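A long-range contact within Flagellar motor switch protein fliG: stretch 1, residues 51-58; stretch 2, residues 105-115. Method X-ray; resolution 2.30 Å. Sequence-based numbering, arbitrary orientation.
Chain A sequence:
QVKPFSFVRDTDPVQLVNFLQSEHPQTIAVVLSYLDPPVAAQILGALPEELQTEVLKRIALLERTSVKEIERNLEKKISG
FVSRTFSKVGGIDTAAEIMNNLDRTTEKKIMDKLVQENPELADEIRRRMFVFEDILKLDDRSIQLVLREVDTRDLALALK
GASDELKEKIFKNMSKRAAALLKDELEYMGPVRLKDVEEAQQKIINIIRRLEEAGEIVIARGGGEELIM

Stretch 1, residues 51-58: LQTEVLKR
Stretch 2 105-115: TTEKKIMDKLV

Two helices of one chain cross steeply, packing Leu-56 against Ile-110 and Leu-114 beside a close Thr-53 to Ile-110 approach and joined by a Glu-54 to Lys-113 salt bridge. Residues 51-58 and 105-115 are helical, phi/psi mostly near -63/-42, with i to i+4 backbone hydrogen bonds of 2.8-3.2 Å, and belong to longer helices; Leu-51 at -99/-27 and Gln-52 at -45/-62 depart from this. The axes approach to 9.4 Å with a signed crossing angle of -70°, burying 427 Å² in total over both sides. The register is set by Thr-53 and Ile-110, whose CA atoms lie 5.1 Å apart; Thr-53 (chi1 m) points its CA-to-CB bond toward stretch 2, with OG1 3.8 Å from Ile-110 CA. Thr-53 CG2 also touches Lys-113 CD (3.2 Å) and Leu-114 CD2 (3.7 Å). Ile-110 (m, t) points toward stretch 1, placing CG2 3.9 Å from Leu-56 CG and CD1 4.1 Å from Gln-52 CB. Leu-56 (t, m) extends the apolar patch, its CD1 4.0 Å from CD1 of Leu-114 (m, t). Gln-52 (m, t, chi3 -45°) brings OE1 within 3.6 Å of Thr-106 CG2, a van der Waals contact. Extended Lys-113 (all t) donates from NZ to Glu-54 OE1 at 2.9 Å. Glu-54 CB points away, but chi1 -122°, chi2 47° and chi3 42° bring its carboxylate back; OE2 accepts from Lys-57 NZ (t, t, p, t) at 2.9 Å, so two ammonium groups share one carboxylate.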

# COMPACT_ATOMS: atom_id res chain seq x y z
N LEU A 51 -17.04 14.27 1.87
CA LEU A 51 -16.60 13.37 2.94
C LEU A 51 -15.30 12.64 2.59
O LEU A 51 -14.54 12.25 3.47
CB LEU A 51 -17.66 12.31 3.21
CG LEU A 51 -19.08 12.74 3.55
CD1 LEU A 51 -19.92 11.50 3.81
CD2 LEU A 51 -19.08 13.65 4.78
N GLN A 52 -15.08 12.45 1.29
CA GLN A 52 -13.94 11.69 0.79
C GLN A 52 -12.58 11.99 1.42
O GLN A 52 -11.99 11.10 2.02
CB GLN A 52 -13.87 11.80 -0.75
CG GLN A 52 -15.22 11.47 -1.40
CD GLN A 52 -15.16 11.30 -2.90
OE1 GLN A 52 -14.53 12.08 -3.62
NE2 GLN A 52 -15.84 10.27 -3.39
N THR A 53 -12.08 13.22 1.30
CA THR A 53 -10.78 13.55 1.87
C THR A 53 -10.73 13.38 3.39
O THR A 53 -9.83 12.72 3.92
CB THR A 53 -10.36 14.99 1.53
OG1 THR A 53 -10.28 15.14 0.12
CG2 THR A 53 -8.98 15.27 2.11
N GLU A 54 -11.70 13.97 4.08
CA GLU A 54 -11.75 13.89 5.54
C GLU A 54 -11.75 12.43 6.01
O GLU A 54 -11.00 12.06 6.91
CB GLU A 54 -12.99 14.63 6.05
CG GLU A 54 -12.71 15.77 7.03
CD GLU A 54 -11.58 16.71 6.58
OE1 GLU A 54 -11.51 17.07 5.38
OE2 GLU A 54 -10.76 17.11 7.45
N VAL A 55 -12.58 11.60 5.38
CA VAL A 55 -12.65 10.19 5.75
C VAL A 55 -11.33 9.48 5.48
O VAL A 55 -10.90 8.64 6.27
CB VAL A 55 -13.77 9.46 4.97
CG1 VAL A 55 -13.55 7.95 5.02
CG2 VAL A 55 -15.14 9.83 5.55
N LEU A 56 -10.69 9.82 4.37
CA LEU A 56 -9.42 9.18 4.03
C LEU A 56 -8.35 9.59 5.05
O LEU A 56 -7.53 8.77 5.48
CB LEU A 56 -9.00 9.57 2.60
CG LEU A 56 -7.82 8.80 1.98
CD1 LEU A 56 -6.48 9.25 2.57
CD2 LEU A 56 -8.03 7.31 2.20
N LYS A 57 -8.38 10.86 5.45
CA LYS A 57 -7.41 11.36 6.43
C LYS A 57 -7.60 10.67 7.79
O LYS A 57 -6.62 10.28 8.43
CB LYS A 57 -7.56 12.88 6.59
CG LYS A 57 -6.48 13.52 7.45
CD LYS A 57 -6.66 15.02 7.56
CE LYS A 57 -7.87 15.37 8.43
NZ LYS A 57 -8.07 16.84 8.56
N ARG A 58 -8.85 10.51 8.22
CA ARG A 58 -9.15 9.85 9.49
C ARG A 58 -8.72 8.39 9.46
O ARG A 58 -8.37 7.81 10.50
CB ARG A 58 -10.64 9.94 9.80
CG ARG A 58 -11.06 11.29 10.34
CD ARG A 58 -12.57 11.40 10.43
NE ARG A 58 -12.98 12.72 10.92
CZ ARG A 58 -12.84 13.12 12.18
NH1 ARG A 58 -12.31 12.31 13.08
NH2 ARG A 58 -13.22 14.34 12.53
N THR A 105 -9.02 9.66 -10.90
CA THR A 105 -9.60 10.98 -10.66
C THR A 105 -9.85 11.26 -9.19
O THR A 105 -9.32 12.22 -8.64
CB THR A 105 -10.92 11.13 -11.43
OG1 THR A 105 -10.68 10.96 -12.83
CG2 THR A 105 -11.52 12.51 -11.18
N THR A 106 -10.65 10.42 -8.54
CA THR A 106 -10.94 10.62 -7.13
C THR A 106 -9.64 10.61 -6.31
O THR A 106 -9.47 11.45 -5.43
CB THR A 106 -11.90 9.53 -6.60
OG1 THR A 106 -13.13 9.58 -7.32
CG2 THR A 106 -12.20 9.76 -5.15
N GLU A 107 -8.73 9.69 -6.60
CA GLU A 107 -7.46 9.58 -5.88
C GLU A 107 -6.66 10.88 -5.97
O GLU A 107 -6.12 11.36 -4.97
CB GLU A 107 -6.64 8.40 -6.45
CG GLU A 107 -5.36 8.04 -5.71
CD GLU A 107 -4.22 9.00 -5.99
OE1 GLU A 107 -4.08 9.41 -7.16
OE2 GLU A 107 -3.47 9.34 -5.05
N LYS A 108 -6.62 11.45 -7.17
CA LYS A 108 -5.91 12.70 -7.42
C LYS A 108 -6.50 13.86 -6.63
O LYS A 108 -5.77 14.70 -6.12
CB LYS A 108 -5.94 13.04 -8.90
CG LYS A 108 -4.59 12.99 -9.59
CD LYS A 108 -4.02 11.57 -9.66
CE LYS A 108 -2.81 11.53 -10.59
NZ LYS A 108 -2.21 10.18 -10.65
N LYS A 109 -7.83 13.91 -6.54
CA LYS A 109 -8.49 14.98 -5.80
C LYS A 109 -8.18 14.90 -4.30
O LYS A 109 -7.95 15.91 -3.64
CB LYS A 109 -10.00 14.92 -6.01
CG LYS A 109 -10.46 15.18 -7.44
CD LYS A 109 -11.98 15.11 -7.52
CE LYS A 109 -12.50 15.54 -8.88
NZ LYS A 109 -13.99 15.59 -8.86
N ILE A 110 -8.19 13.69 -3.75
CA ILE A 110 -7.91 13.52 -2.33
C ILE A 110 -6.45 13.84 -2.02
O ILE A 110 -6.14 14.45 -0.98
CB ILE A 110 -8.20 12.07 -1.88
CG1 ILE A 110 -9.71 11.79 -1.97
CG2 ILE A 110 -7.67 11.86 -0.47
CD1 ILE A 110 -10.12 10.38 -1.58
N MET A 111 -5.55 13.44 -2.91
CA MET A 111 -4.13 13.67 -2.72
C MET A 111 -3.80 15.16 -2.83
O MET A 111 -3.01 15.67 -2.03
CB MET A 111 -3.31 12.85 -3.73
CG MET A 111 -1.78 12.92 -3.53
SD MET A 111 -1.23 12.51 -1.84
CE MET A 111 -1.15 10.65 -1.86
N ASP A 112 -4.40 15.84 -3.80
CA ASP A 112 -4.16 17.27 -3.97
C ASP A 112 -4.60 18.03 -2.72
O ASP A 112 -3.92 18.94 -2.27
CB ASP A 112 -4.91 17.81 -5.19
CG ASP A 112 -4.23 17.46 -6.50
OD1 ASP A 112 -3.07 16.99 -6.47
OD2 ASP A 112 -4.86 17.67 -7.57
N LYS A 113 -5.75 17.65 -2.17
CA LYS A 113 -6.21 18.33 -0.97
C LYS A 113 -5.29 18.05 0.22
O LYS A 113 -4.96 18.97 0.97
CB LYS A 113 -7.64 17.92 -0.61
CG LYS A 113 -8.21 18.78 0.51
CD LYS A 113 -9.50 18.24 1.10
CE LYS A 113 -10.07 19.20 2.16
NZ LYS A 113 -11.22 18.60 2.90
N LEU A 114 -4.88 16.80 0.40
CA LEU A 114 -4.00 16.47 1.52
C LEU A 114 -2.66 17.20 1.40
O LEU A 114 -2.06 17.59 2.40
CB LEU A 114 -3.74 14.97 1.59
CG LEU A 114 -4.90 14.03 1.95
CD1 LEU A 114 -4.37 12.61 2.02
CD2 LEU A 114 -5.52 14.44 3.28
N VAL A 115 -2.21 17.38 0.17
CA VAL A 115 -0.96 18.07 -0.08
C VAL A 115 -1.08 19.50 0.45
O VAL A 115 -0.12 20.07 0.97
CB VAL A 115 -0.63 18.11 -1.59
CG1 VAL A 115 0.49 19.10 -1.86
CG2 VAL A 115 -0.23 16.73 -2.07